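Local coordinates for protein diol-dehydratase (Roseburia inulinivorans, PDB 5I2A) that dehydrates 1,2-propanediol as a B12-independent enzyme of the glycyl radical family, at residues S134-S139 against H518-P523; K252-F257 against A265-W270; L462-S467 against E474-Q479; K569-E574 against E648-L653; R795-D800 against E806-L811. All blocks are in the same frame, centred on the assembly; numbering follows the deposited sequence. Where two conformers were deposited one is given.

How the interactions relate
From the N terminus, residues 134-139 wait longest for their partner: interaction 1 brings helix 133-139 to the C-terminal turns of helix 489-521, closing a loop of almost 380 residues. Two short-range contacts nest inside it. Interaction 2 lays the chain just beyond helix 238-253 against helix 262-279, while interaction 3 folds helix 459-467 onto the chain leaving a small hairpin. Those two lie on opposite sides of the chain's centre, about 56 Å between centres. Interaction 4 follows in series, tying helix 558-574 to helix 637-651, its nearest atoms about 7 Å from interaction 3. Interaction 5 comes last, folding the loop before strand 812-814 back on helix 795-803 in the glycine radical region. None of the loops cross.

Interaction 1 (S134-S139 against H518-P523); sequences SELATS and HAKLAP
Beside the touch between Leu136 and Leu521, the flat group is the imidazole of His518, whose ring meets that of Phe91 with the planes about 40° apart and whose NE2 is hydrogen-bonded to Tyr159 O. The contact itself is aliphatic and joins two helices of the pyruvate formate lyase-like fold: the short helix 133-139 and the last turns of the long helix 489-521. Both leucines point into the contact. In Leu136, CG stands opposite the backbone N (chi1 -178°), which carries the CD2 methyl out to Leu521 CD1 at 3.7 Å. That same CD1 also lies 3.9 Å from Leu136 CB, so the Leu521 methyl rests against both the root and one branch of the other leucine. The two side chains meet at a slant, neither end to end nor side by side. Around them, Ala137 packs on Ile514 and Ala517 of the long helix, and Leu136 also touches Gln47 of the second subunit, so this seam reaches the dimer interface. Ala522 then leaves helical geometry, with its N still bonded to His518 O. Lys520 contributes the base of its chain, its CB lying 4.1 Å from Leu136 CD2 while its NZ extends off from the contact.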
# COMPACT_ATOMS: atom_id res chain seq x y z
N SER A 134 8.20 -9.45 8.63
CA SER A 134 8.47 -9.36 10.06
C SER A 134 9.08 -8.01 10.42
O SER A 134 8.74 -7.43 11.44
CB SER A 134 9.37 -10.51 10.54
OG SER A 134 10.62 -10.50 9.89
N GLU A 135 9.97 -7.50 9.57
CA GLU A 135 10.60 -6.19 9.84
C GLU A 135 9.60 -5.03 9.72
O GLU A 135 9.61 -4.13 10.54
CB GLU A 135 11.78 -5.97 8.89
CG GLU A 135 13.02 -6.79 9.24
CD GLU A 135 14.05 -6.81 8.12
OE1 GLU A 135 15.03 -6.05 8.20
OE2 GLU A 135 13.85 -7.55 7.15
N LEU A 136 8.76 -5.05 8.69
CA LEU A 136 7.73 -4.03 8.57
C LEU A 136 6.75 -4.10 9.75
O LEU A 136 6.37 -3.08 10.30
CB LEU A 136 6.98 -4.16 7.24
CG LEU A 136 5.89 -3.12 6.99
CD1 LEU A 136 6.49 -1.71 7.05
CD2 LEU A 136 5.20 -3.35 5.63
N ALA A 137 6.33 -5.32 10.12
CA ALA A 137 5.47 -5.49 11.29
C ALA A 137 6.06 -4.83 12.54
O ALA A 137 5.39 -4.11 13.28
CB ALA A 137 5.20 -6.98 11.55
N THR A 138 7.34 -5.11 12.79
CA THR A 138 8.01 -4.57 13.96
C THR A 138 7.92 -3.04 14.00
O THR A 138 7.60 -2.46 15.03
CB THR A 138 9.49 -5.01 14.02
OG1 THR A 138 9.56 -6.43 14.18
CG2 THR A 138 10.22 -4.32 15.18
N SER A 139 8.19 -2.40 12.87
CA SER A 139 8.17 -0.94 12.78
C SER A 139 6.77 -0.39 13.04
O SER A 139 6.62 0.75 13.46
CB SER A 139 8.67 -0.46 11.42
OG SER A 139 9.98 -0.94 11.17
N HIS A 518 1.42 -8.06 6.27
CA HIS A 518 0.98 -9.03 5.25
C HIS A 518 0.22 -8.35 4.10
O HIS A 518 0.42 -8.70 2.94
CB HIS A 518 0.14 -10.15 5.88
CG HIS A 518 0.96 -11.14 6.65
ND1 HIS A 518 1.69 -12.14 6.05
CD2 HIS A 518 1.21 -11.24 7.98
CE1 HIS A 518 2.35 -12.81 6.97
NE2 HIS A 518 2.07 -12.30 8.15
N ALA A 519 -0.65 -7.40 4.43
CA ALA A 519 -1.43 -6.69 3.42
C ALA A 519 -0.52 -5.98 2.43
O ALA A 519 -0.80 -5.97 1.24
CB ALA A 519 -2.38 -5.66 4.08
N LYS A 520 0.58 -5.42 2.91
CA LYS A 520 1.41 -4.59 2.07
C LYS A 520 2.46 -5.38 1.31
O LYS A 520 2.77 -5.06 0.18
CB LYS A 520 2.07 -3.49 2.92
CG LYS A 520 1.04 -2.45 3.43
CD LYS A 520 1.65 -1.43 4.37
CE LYS A 520 0.62 -0.35 4.81
NZ LYS A 520 0.16 0.47 3.68
N LEU A 521 2.98 -6.43 1.93
CA LEU A 521 4.12 -7.12 1.34
C LEU A 521 3.82 -8.56 0.89
O LEU A 521 4.54 -9.09 0.06
CB LEU A 521 5.29 -7.13 2.34
CG LEU A 521 5.90 -5.75 2.66
CD1 LEU A 521 7.04 -5.88 3.69
CD2 LEU A 521 6.41 -5.07 1.38
N ALA A 522 2.77 -9.18 1.41
CA ALA A 522 2.52 -10.57 1.06
C ALA A 522 1.06 -10.93 0.71
O ALA A 522 0.51 -11.85 1.30
CB ALA A 522 3.02 -11.49 2.20
N PRO A 523 0.45 -10.21 -0.26
CA PRO A 523 -0.84 -10.66 -0.78
C PRO A 523 -0.66 -11.97 -1.54
O PRO A 523 0.38 -12.17 -2.16
CB PRO A 523 -1.27 -9.53 -1.71
CG PRO A 523 0.04 -9.00 -2.24
CD PRO A 523 1.01 -9.11 -1.07

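Interaction 2 (K252-F257 against A265-W270); sequences KNVPEF and ACQSFW
Val254 and Pro255 lean on Ser268 where the chain passes from helix 238-253 to helix 262-279, a helix-loop-helix connection containing a cis peptide bond between the valine and the proline. Val254 is set with CG1 opposite its carbonyl carbon (chi1 -65°), leaving CG2 flanked by the backbone N and the carbonyl carbon. In this pose the branched CB itself makes the nearest approach, 3.7 Å from Ser268 CB. Both methyls also lie near that Ser268 CB, CG1 at 4.1 Å, and CG2 reaches the backbone, 3.9 Å from Ser268 N. CG2 also brushes Gln267 CB. The rest of Gln267 turns off at chi2, and its NE2 is hydrogen-bonded to Val75 O. Ser268 OG stands opposite its own N (chi1 -170°), which sets it beside the proline ring, 3.3 Å from Pro255 CB. Helix 171-190 covers the same spot, Val174 touching both Pro255 and Ser268. The buried hydroxyl is satisfied through one water: Ser268 OG donates to it at 2.9 Å between oxygens, and the water in turn donates to Phe257 O at 2.8 Å.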
# COMPACT_ATOMS: atom_id res chain seq x y z
N LYS A 252 -2.22 -34.81 -16.07
CA LYS A 252 -2.49 -34.01 -17.26
C LYS A 252 -3.90 -33.43 -17.24
O LYS A 252 -4.18 -32.49 -17.97
CB LYS A 252 -2.33 -34.84 -18.54
CG LYS A 252 -0.91 -35.12 -18.97
CD LYS A 252 -0.94 -35.95 -20.25
CE LYS A 252 0.36 -36.67 -20.51
NZ LYS A 252 1.44 -35.75 -20.97
N ASN A 253 -4.79 -33.99 -16.42
CA ASN A 253 -6.16 -33.50 -16.37
C ASN A 253 -6.43 -32.59 -15.17
O ASN A 253 -7.16 -31.61 -15.29
CB ASN A 253 -7.16 -34.66 -16.35
CG ASN A 253 -8.54 -34.25 -16.86
OD1 ASN A 253 -8.68 -33.81 -18.00
ND2 ASN A 253 -9.57 -34.42 -16.02
N VAL A 254 -5.86 -32.91 -14.01
CA VAL A 254 -6.16 -32.13 -12.81
C VAL A 254 -4.90 -31.49 -12.22
O VAL A 254 -3.81 -32.04 -12.31
CB VAL A 254 -6.89 -32.99 -11.72
CG1 VAL A 254 -8.27 -33.44 -12.22
CG2 VAL A 254 -6.06 -34.18 -11.29
N PRO A 255 -5.04 -30.31 -11.62
CA PRO A 255 -6.30 -29.63 -11.34
C PRO A 255 -6.75 -28.64 -12.43
O PRO A 255 -7.64 -27.85 -12.15
CB PRO A 255 -6.00 -28.90 -10.04
CG PRO A 255 -4.59 -28.52 -10.19
CD PRO A 255 -3.91 -29.60 -10.99
N GLU A 256 -6.18 -28.70 -13.62
CA GLU A 256 -6.61 -27.81 -14.70
C GLU A 256 -8.11 -27.97 -14.99
O GLU A 256 -8.84 -26.98 -15.09
CB GLU A 256 -5.81 -28.02 -15.99
CG GLU A 256 -6.37 -27.20 -17.17
CD GLU A 256 -5.44 -27.12 -18.36
OE1 GLU A 256 -4.54 -27.98 -18.50
OE2 GLU A 256 -5.59 -26.17 -19.15
N PHE A 257 -8.55 -29.22 -15.09
CA PHE A 257 -9.92 -29.52 -15.50
C PHE A 257 -10.73 -30.15 -14.37
O PHE A 257 -10.16 -30.60 -13.38
CB PHE A 257 -9.89 -30.44 -16.73
CG PHE A 257 -9.24 -29.81 -17.93
CD1 PHE A 257 -9.87 -28.78 -18.61
CD2 PHE A 257 -8.00 -30.24 -18.37
CE1 PHE A 257 -9.28 -28.19 -19.72
CE2 PHE A 257 -7.41 -29.65 -19.48
CZ PHE A 257 -8.05 -28.62 -20.15
N ALA A 265 -10.00 -36.66 -8.42
CA ALA A 265 -10.45 -35.82 -7.32
C ALA A 265 -9.41 -35.82 -6.20
O ALA A 265 -9.08 -34.76 -5.68
CB ALA A 265 -11.79 -36.29 -6.79
N CYS A 266 -8.87 -36.99 -5.86
CA CYS A 266 -7.86 -37.10 -4.82
C CYS A 266 -6.58 -36.34 -5.17
O CYS A 266 -6.00 -35.65 -4.32
CB CYS A 266 -7.50 -38.57 -4.55
SG CYS A 266 -8.78 -39.48 -3.69
N GLN A 267 -6.13 -36.50 -6.41
CA GLN A 267 -4.91 -35.88 -6.87
C GLN A 267 -5.07 -34.37 -6.97
O GLN A 267 -4.17 -33.63 -6.64
CB GLN A 267 -4.48 -36.45 -8.22
CG GLN A 267 -3.15 -35.91 -8.75
CD GLN A 267 -1.99 -36.21 -7.85
OE1 GLN A 267 -1.53 -37.36 -7.75
NE2 GLN A 267 -1.49 -35.18 -7.17
N SER A 268 -6.24 -33.94 -7.45
CA SER A 268 -6.56 -32.53 -7.57
C SER A 268 -6.58 -31.87 -6.19
O SER A 268 -5.96 -30.84 -5.98
CB SER A 268 -7.91 -32.34 -8.26
OG SER A 268 -8.10 -30.98 -8.58
N PHE A 269 -7.31 -32.48 -5.26
CA PHE A 269 -7.27 -32.06 -3.88
C PHE A 269 -5.84 -31.93 -3.37
O PHE A 269 -5.49 -30.90 -2.79
CB PHE A 269 -8.03 -33.03 -2.99
CG PHE A 269 -7.67 -32.91 -1.55
CD1 PHE A 269 -8.22 -31.92 -0.76
CD2 PHE A 269 -6.73 -33.76 -0.99
CE1 PHE A 269 -7.88 -31.78 0.55
CE2 PHE A 269 -6.38 -33.62 0.34
CZ PHE A 269 -6.96 -32.64 1.11
N TRP A 270 -5.03 -32.96 -3.57
CA TRP A 270 -3.70 -32.95 -2.97
C TRP A 270 -2.84 -31.82 -3.55
O TRP A 270 -2.14 -31.16 -2.81
CB TRP A 270 -2.95 -34.28 -3.13
CG TRP A 270 -1.56 -34.14 -2.57
CD1 TRP A 270 -0.39 -34.13 -3.26
CD2 TRP A 270 -1.21 -33.87 -1.19
NE1 TRP A 270 0.67 -33.93 -2.40
CE2 TRP A 270 0.18 -33.76 -1.13
CE3 TRP A 270 -1.96 -33.74 -0.02
CZ2 TRP A 270 0.85 -33.50 0.07
CZ3 TRP A 270 -1.30 -33.50 1.17
CH2 TRP A 270 0.10 -33.38 1.21
O HOH W 1 -10.18 -30.71 -10.57

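Interaction 3 (L462-S467 against E474-Q479); sequences LEMVFS and EIASIQ
Apolar contact comes first here, and Met464 makes all of it from its side. Its CB points from helix 459-467 at the chain just beyond strand 474-475. CG stands opposite the carbonyl carbon (chi1 -72°), and the chain bends at chi2 and once more at chi3. The folded chain offers two surfaces. CG lies 3.9 Å from Ser477 CB, and SD passes Ala476 CB at 4.3 Å, a loose van der Waals approach. Phe153 and Gln499 also touch this methionine.

The polar bonds run around the contact. It is the Ser477 methylene that packs closest on Met464; its OG is hydrogen-bonded to Gln499 OE1 and Asn503 ND2, both on helix 489-521, and Gln499 NE2 is also hydrogen-bonded to Ile478 O. Within the segment, Gln479 curls back so that NE2 makes a weak bond to Ser477 O, 3.1 Å long and bent to 134° at the hydrogen, and it has a second acceptor in Asn468 O. On the helix side, Ser467 OG is bonded to Tyr470 O, at the start of the two-stranded antiparallel hairpin 470-475.

The chemistry divides the work. Hydrogen bonds to helix 489-521 probably fix the rotation of the Ser477 hydroxyl and help hold the chain after the hairpin, while Met464 meets that chain through CG and SD, adding undirected packing against two CB atoms.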
# COMPACT_ATOMS: atom_id res chain seq x y z
N LEU A 462 -2.38 -11.14 36.13
CA LEU A 462 -2.62 -11.45 37.53
C LEU A 462 -1.37 -11.17 38.38
O LEU A 462 -1.45 -10.55 39.43
CB LEU A 462 -3.05 -12.91 37.71
CG LEU A 462 -3.28 -13.36 39.16
CD1 LEU A 462 -4.43 -12.60 39.81
CD2 LEU A 462 -3.54 -14.87 39.22
N GLU A 463 -0.22 -11.62 37.90
CA GLU A 463 1.04 -11.31 38.56
C GLU A 463 1.26 -9.80 38.67
O GLU A 463 1.79 -9.33 39.67
CB GLU A 463 2.21 -11.94 37.82
CG GLU A 463 2.27 -13.45 37.95
CD GLU A 463 3.57 -14.02 37.41
OE1 GLU A 463 3.70 -14.17 36.18
OE2 GLU A 463 4.48 -14.28 38.21
N MET A 464 0.82 -9.05 37.66
CA MET A 464 0.97 -7.59 37.70
C MET A 464 0.10 -6.95 38.78
O MET A 464 0.43 -5.88 39.28
CB MET A 464 0.65 -6.97 36.33
CG MET A 464 1.71 -7.23 35.26
SD MET A 464 3.42 -6.80 35.70
CE MET A 464 4.08 -8.38 36.22
N VAL A 465 -1.00 -7.58 39.15
CA VAL A 465 -1.80 -7.01 40.23
C VAL A 465 -0.99 -7.05 41.53
O VAL A 465 -0.98 -6.08 42.28
CB VAL A 465 -3.14 -7.74 40.43
CG1 VAL A 465 -3.92 -7.12 41.60
CG2 VAL A 465 -3.97 -7.65 39.16
N PHE A 466 -0.28 -8.15 41.77
CA PHE A 466 0.54 -8.30 42.97
C PHE A 466 1.71 -7.32 42.97
O PHE A 466 2.06 -6.76 44.00
CB PHE A 466 1.07 -9.74 43.10
CG PHE A 466 0.05 -10.72 43.64
CD1 PHE A 466 -0.18 -10.82 45.00
CD2 PHE A 466 -0.69 -11.52 42.78
CE1 PHE A 466 -1.13 -11.70 45.52
CE2 PHE A 466 -1.64 -12.39 43.28
CZ PHE A 466 -1.86 -12.49 44.65
N SER A 467 2.30 -7.13 41.80
CA SER A 467 3.52 -6.33 41.69
C SER A 467 3.26 -4.89 41.29
O SER A 467 4.20 -4.17 41.01
CB SER A 467 4.47 -6.97 40.68
OG SER A 467 3.99 -6.77 39.37
N GLU A 474 11.48 -3.28 36.86
CA GLU A 474 11.07 -2.24 35.92
C GLU A 474 9.57 -2.21 35.66
O GLU A 474 8.87 -3.20 35.84
CB GLU A 474 11.83 -2.40 34.60
CG GLU A 474 12.24 -3.81 34.27
CD GLU A 474 13.30 -3.87 33.18
OE1 GLU A 474 13.78 -4.99 32.87
OE2 GLU A 474 13.65 -2.81 32.63
N ILE A 475 9.07 -1.05 35.25
CA ILE A 475 7.68 -0.91 34.86
C ILE A 475 7.40 -1.79 33.65
O ILE A 475 8.11 -1.71 32.65
CB ILE A 475 7.32 0.56 34.56
CG1 ILE A 475 7.38 1.39 35.84
CG2 ILE A 475 5.93 0.66 33.94
CD1 ILE A 475 6.74 2.75 35.72
N ALA A 476 6.40 -2.65 33.75
CA ALA A 476 6.10 -3.60 32.68
C ALA A 476 4.65 -3.53 32.23
O ALA A 476 4.27 -4.17 31.26
CB ALA A 476 6.43 -5.01 33.13
N SER A 477 3.84 -2.77 32.97
CA SER A 477 2.42 -2.64 32.71
C SER A 477 1.89 -1.42 33.47
O SER A 477 2.67 -0.69 34.07
CB SER A 477 1.66 -3.91 33.13
OG SER A 477 0.32 -3.88 32.68
N ILE A 478 0.58 -1.19 33.42
CA ILE A 478 -0.01 -0.09 34.18
C ILE A 478 0.08 -0.34 35.69
O ILE A 478 0.17 -1.49 36.13
CB ILE A 478 -1.48 0.15 33.81
CG1 ILE A 478 -2.28 -1.15 33.91
CG2 ILE A 478 -1.59 0.72 32.42
CD1 ILE A 478 -3.77 -0.98 33.71
N GLN A 479 0.06 0.75 36.46
CA GLN A 479 0.06 0.68 37.92
C GLN A 479 -1.38 0.70 38.44
O GLN A 479 -2.03 1.73 38.43
CB GLN A 479 0.84 1.85 38.54
CG GLN A 479 2.35 1.67 38.57
CD GLN A 479 2.91 1.36 37.19
OE1 GLN A 479 2.93 2.23 36.32
NE2 GLN A 479 3.32 0.11 36.98

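Interaction 4 (K569-E574 against E648-L653); sequences KKLVFE and EMILEL
A helix-helix junction, near the C-terminal turns of helices 558-574 and 637-651, is made here by Leu571 against Met649, Ile650 and Leu653. Leu571 CD1 is the common point. It meets Met649 CE at 3.6 Å, Leu653 CD1 at 3.7 Å and Ile650 CG1 at 3.8 Å. The two leucines come tip to tip, and CD2 of each joins in at 3.9 Å from the other. Met649 instead runs past Leu571 in the opposite sense, its bend at chi3 (-70°) laying CE between the branches of the leucine, 3.7 Å from Leu571 CD2. In this mostly helical part of the pyruvate formate lyase-like chain, helix 558-574 finishes on a wide pi-type turn, with Glu574 N bonded to Lys569 O. An alanine in place of Leu571 is likely to open a gap among the three side chains and leave Met649 CE freer to turn. Ile578 lies against both Leu571 and Met649, and Thr567 touches Ile650 and Leu653. Along the flank, Lys570 NZ forms a salt bridge with Glu574 OE1 at 2.9 Å, meeting the oxygen on its syn side and 19° out of the carboxylate plane; Glu662 is a second partner of the amine.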
# COMPACT_ATOMS: atom_id res chain seq x y z
N LYS A 569 -9.86 -14.64 47.35
CA LYS A 569 -11.17 -14.31 47.90
C LYS A 569 -11.40 -14.99 49.25
O LYS A 569 -11.80 -14.34 50.21
CB LYS A 569 -12.27 -14.68 46.92
CG LYS A 569 -13.65 -14.22 47.34
CD LYS A 569 -14.73 -14.90 46.51
CE LYS A 569 -16.06 -14.16 46.61
NZ LYS A 569 -17.20 -15.03 46.22
N LYS A 570 -11.11 -16.29 49.33
CA LYS A 570 -11.36 -17.08 50.54
C LYS A 570 -10.34 -16.88 51.66
O LYS A 570 -10.70 -16.51 52.76
CB LYS A 570 -11.40 -18.56 50.21
CG LYS A 570 -12.67 -19.01 49.57
CD LYS A 570 -13.87 -18.68 50.42
CE LYS A 570 -15.14 -19.09 49.71
NZ LYS A 570 -16.35 -18.59 50.41
N LEU A 571 -9.07 -17.12 51.37
CA LEU A 571 -8.05 -17.13 52.41
C LEU A 571 -7.54 -15.75 52.82
O LEU A 571 -7.11 -15.57 53.94
CB LEU A 571 -6.87 -18.00 51.99
CG LEU A 571 -7.22 -19.44 51.65
CD1 LEU A 571 -5.96 -20.25 51.43
CD2 LEU A 571 -8.08 -20.03 52.75
N VAL A 572 -7.60 -14.77 51.92
CA VAL A 572 -7.09 -13.45 52.27
C VAL A 572 -8.20 -12.50 52.75
O VAL A 572 -8.09 -11.94 53.84
CB VAL A 572 -6.34 -12.80 51.09
CG1 VAL A 572 -5.93 -11.37 51.43
CG2 VAL A 572 -5.10 -13.62 50.73
N PHE A 573 -9.28 -12.34 51.98
CA PHE A 573 -10.30 -11.34 52.30
C PHE A 573 -11.44 -11.81 53.24
O PHE A 573 -11.79 -11.10 54.18
CB PHE A 573 -10.90 -10.81 51.01
CG PHE A 573 -9.98 -9.88 50.27
CD1 PHE A 573 -9.74 -8.61 50.75
CD2 PHE A 573 -9.33 -10.30 49.12
CE1 PHE A 573 -8.88 -7.76 50.08
CE2 PHE A 573 -8.47 -9.44 48.45
CZ PHE A 573 -8.25 -8.18 48.94
N GLU A 574 -12.01 -12.99 52.99
CA GLU A 574 -13.10 -13.50 53.83
C GLU A 574 -12.62 -14.14 55.13
O GLU A 574 -12.93 -13.66 56.20
CB GLU A 574 -13.95 -14.51 53.05
CG GLU A 574 -14.67 -13.90 51.88
CD GLU A 574 -15.57 -14.87 51.14
OE1 GLU A 574 -15.72 -16.04 51.56
OE2 GLU A 574 -16.15 -14.43 50.12
N GLU A 648 -0.03 -25.59 51.68
CA GLU A 648 -0.89 -26.71 52.03
C GLU A 648 -2.34 -26.30 52.15
O GLU A 648 -3.21 -27.03 51.67
CB GLU A 648 -0.43 -27.37 53.33
CG GLU A 648 0.73 -28.36 53.17
CD GLU A 648 0.49 -29.43 52.10
OE1 GLU A 648 -0.68 -29.78 51.83
OE2 GLU A 648 1.49 -29.93 51.53
N MET A 649 -2.63 -25.17 52.77
CA MET A 649 -4.04 -24.79 52.88
C MET A 649 -4.59 -24.38 51.51
O MET A 649 -5.78 -24.55 51.26
CB MET A 649 -4.26 -23.67 53.91
CG MET A 649 -3.31 -22.50 53.88
SD MET A 649 -3.59 -21.43 55.33
CE MET A 649 -5.16 -20.76 54.86
N ILE A 650 -3.73 -23.89 50.62
CA ILE A 650 -4.18 -23.56 49.27
C ILE A 650 -4.51 -24.84 48.49
O ILE A 650 -5.53 -24.91 47.83
CB ILE A 650 -3.12 -22.72 48.52
CG1 ILE A 650 -3.23 -21.25 48.95
CG2 ILE A 650 -3.32 -22.83 47.01
CD1 ILE A 650 -2.07 -20.41 48.52
N LEU A 651 -3.66 -25.86 48.60
CA LEU A 651 -3.92 -27.12 47.89
C LEU A 651 -5.15 -27.87 48.39
O LEU A 651 -5.69 -28.72 47.68
CB LEU A 651 -2.71 -28.04 47.96
CG LEU A 651 -1.44 -27.53 47.28
CD1 LEU A 651 -0.32 -28.55 47.40
CD2 LEU A 651 -1.71 -27.18 45.83
N GLU A 652 -5.61 -27.54 49.60
CA GLU A 652 -6.79 -28.18 50.18
C GLU A 652 -8.10 -27.49 49.81
O GLU A 652 -9.16 -28.05 50.04
CB GLU A 652 -6.68 -28.23 51.71
CG GLU A 652 -5.75 -29.31 52.19
CD GLU A 652 -5.35 -29.13 53.65
OE1 GLU A 652 -5.82 -28.15 54.28
OE2 GLU A 652 -4.55 -29.96 54.15
N LEU A 653 -8.03 -26.29 49.24
CA LEU A 653 -9.24 -25.58 48.83
C LEU A 653 -10.00 -26.33 47.73
O LEU A 653 -9.40 -27.08 46.96
CB LEU A 653 -8.91 -24.17 48.36
CG LEU A 653 -8.40 -23.17 49.41
CD1 LEU A 653 -7.81 -21.94 48.74
CD2 LEU A 653 -9.53 -22.77 50.33

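Interaction 5 (R795-D800 against E806-L811); sequences RATLLD and EKYSGL
Asp800 carries this contact with Tyr808 and Lys807, and its atoms can be taken in turn. CB, pointing at the facing segment, lies 3.5 Å from Tyr808 OH. CG follows opposite the backbone N (chi1 -160°), also 3.5 Å from Tyr808 OH, which brings the carboxylate across the edge of the phenol, the two planes 87° apart. OD2 at the end is gripped twice. Tyr808 OH donates to its anti lone pair at 2.7 Å, with OD2 lying in the plane of the ring. Lys807 NZ, at 2.9 Å, takes the syn lone pair and makes a salt bridge. OD1 stays further off, 4.0 Å from Lys807 NZ. A leucine here would probably leave the lysine without its counter-charge and the tyrosine hydroxyl without its acceptor, freeing both to move.

One helical turn earlier, Thr797 supplies a methyl: CG2 approaches Tyr808 CE1 obliquely at 4.2 Å, and OG1 is bonded to Asp794 OD1. Leu811 fills the other end of the contact, its CD2 lying 4.3 Å from both Thr797 CG2 and Leu798 CD2, with Phe822 behind it.

Tyr808 to Leu811 form a type I beta turn. The loop leaving helix 795-803 thus folds back along that helix before strand 812-814, in the C-terminal part of a glycyl radical enzyme, leading into the stretch that bears Gly817, the predicted radical site.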
# COMPACT_ATOMS: atom_id res chain seq x y z
N ARG A 795 -0.70 -44.61 32.44
CA ARG A 795 0.50 -43.90 32.87
C ARG A 795 1.78 -44.70 32.63
O ARG A 795 2.79 -44.15 32.21
CB ARG A 795 0.37 -43.54 34.36
CG ARG A 795 1.55 -42.75 34.91
CD ARG A 795 1.44 -42.55 36.42
NE ARG A 795 2.58 -41.79 36.92
CZ ARG A 795 2.68 -40.46 36.84
NH1 ARG A 795 3.76 -39.86 37.32
NH2 ARG A 795 1.70 -39.73 36.31
N ALA A 796 1.72 -46.01 32.87
CA ALA A 796 2.90 -46.87 32.72
C ALA A 796 3.43 -46.85 31.30
O ALA A 796 4.64 -46.90 31.08
CB ALA A 796 2.58 -48.29 33.15
N THR A 797 2.52 -46.75 30.34
CA THR A 797 2.90 -46.71 28.93
C THR A 797 3.71 -45.46 28.60
O THR A 797 4.74 -45.53 27.93
CB THR A 797 1.67 -46.77 28.01
OG1 THR A 797 1.04 -48.04 28.14
CG2 THR A 797 2.08 -46.56 26.56
N LEU A 798 3.26 -44.32 29.09
CA LEU A 798 3.94 -43.06 28.81
C LEU A 798 5.30 -43.01 29.50
O LEU A 798 6.27 -42.58 28.90
CB LEU A 798 3.09 -41.86 29.22
CG LEU A 798 1.74 -41.69 28.51
CD1 LEU A 798 1.08 -40.42 28.98
CD2 LEU A 798 1.90 -41.68 27.01
N LEU A 799 5.37 -43.46 30.76
CA LEU A 799 6.64 -43.52 31.48
C LEU A 799 7.63 -44.46 30.79
O LEU A 799 8.79 -44.11 30.64
CB LEU A 799 6.44 -43.95 32.94
CG LEU A 799 5.64 -42.96 33.80
CD1 LEU A 799 5.38 -43.53 35.19
CD2 LEU A 799 6.37 -41.62 33.90
N ASP A 800 7.17 -45.63 30.37
CA ASP A 800 8.05 -46.57 29.67
C ASP A 800 8.55 -45.99 28.34
O ASP A 800 9.68 -46.25 27.93
CB ASP A 800 7.36 -47.91 29.41
CG ASP A 800 8.36 -49.04 29.12
OD1 ASP A 800 9.39 -49.08 29.80
OD2 ASP A 800 8.12 -49.86 28.22
N GLU A 806 12.80 -46.35 22.01
CA GLU A 806 12.96 -47.23 20.87
C GLU A 806 11.86 -48.31 20.79
O GLU A 806 11.67 -48.93 19.75
CB GLU A 806 14.35 -47.89 20.89
CG GLU A 806 14.55 -48.96 21.97
CD GLU A 806 14.71 -48.40 23.39
OE1 GLU A 806 14.74 -47.16 23.57
OE2 GLU A 806 14.81 -49.23 24.33
N LYS A 807 11.10 -48.51 21.87
CA LYS A 807 9.99 -49.47 21.85
C LYS A 807 8.67 -48.82 21.43
O LYS A 807 7.64 -49.49 21.31
CB LYS A 807 9.82 -50.12 23.23
CG LYS A 807 10.94 -51.10 23.63
CD LYS A 807 10.95 -51.36 25.13
CE LYS A 807 9.64 -51.95 25.63
NZ LYS A 807 9.60 -52.10 27.12
N TYR A 808 8.71 -47.51 21.22
CA TYR A 808 7.49 -46.72 21.05
C TYR A 808 7.58 -45.72 19.92
O TYR A 808 7.07 -44.61 20.02
CB TYR A 808 7.17 -45.99 22.35
CG TYR A 808 6.87 -46.94 23.49
CD1 TYR A 808 5.60 -47.48 23.63
CD2 TYR A 808 7.86 -47.30 24.40
CE1 TYR A 808 5.31 -48.35 24.66
CE2 TYR A 808 7.58 -48.18 25.44
CZ TYR A 808 6.30 -48.70 25.57
OH TYR A 808 6.01 -49.58 26.60
N SER A 809 8.23 -46.12 18.84
CA SER A 809 8.47 -45.21 17.74
C SER A 809 7.16 -44.81 17.06
O SER A 809 7.09 -43.76 16.44
CB SER A 809 9.45 -45.84 16.74
OG SER A 809 8.93 -47.02 16.18
N GLY A 810 6.11 -45.62 17.22
CA GLY A 810 4.82 -45.30 16.61
C GLY A 810 3.77 -44.77 17.58
O GLY A 810 2.62 -44.53 17.20
N LEU A 811 4.14 -44.59 18.83
CA LEU A 811 3.17 -44.20 19.85
C LEU A 811 2.69 -42.75 19.61
O LEU A 811 3.50 -41.85 19.51
CB LEU A 811 3.77 -44.33 21.24
CG LEU A 811 2.85 -43.87 22.38
CD1 LEU A 811 1.65 -44.80 22.50
CD2 LEU A 811 3.63 -43.79 23.67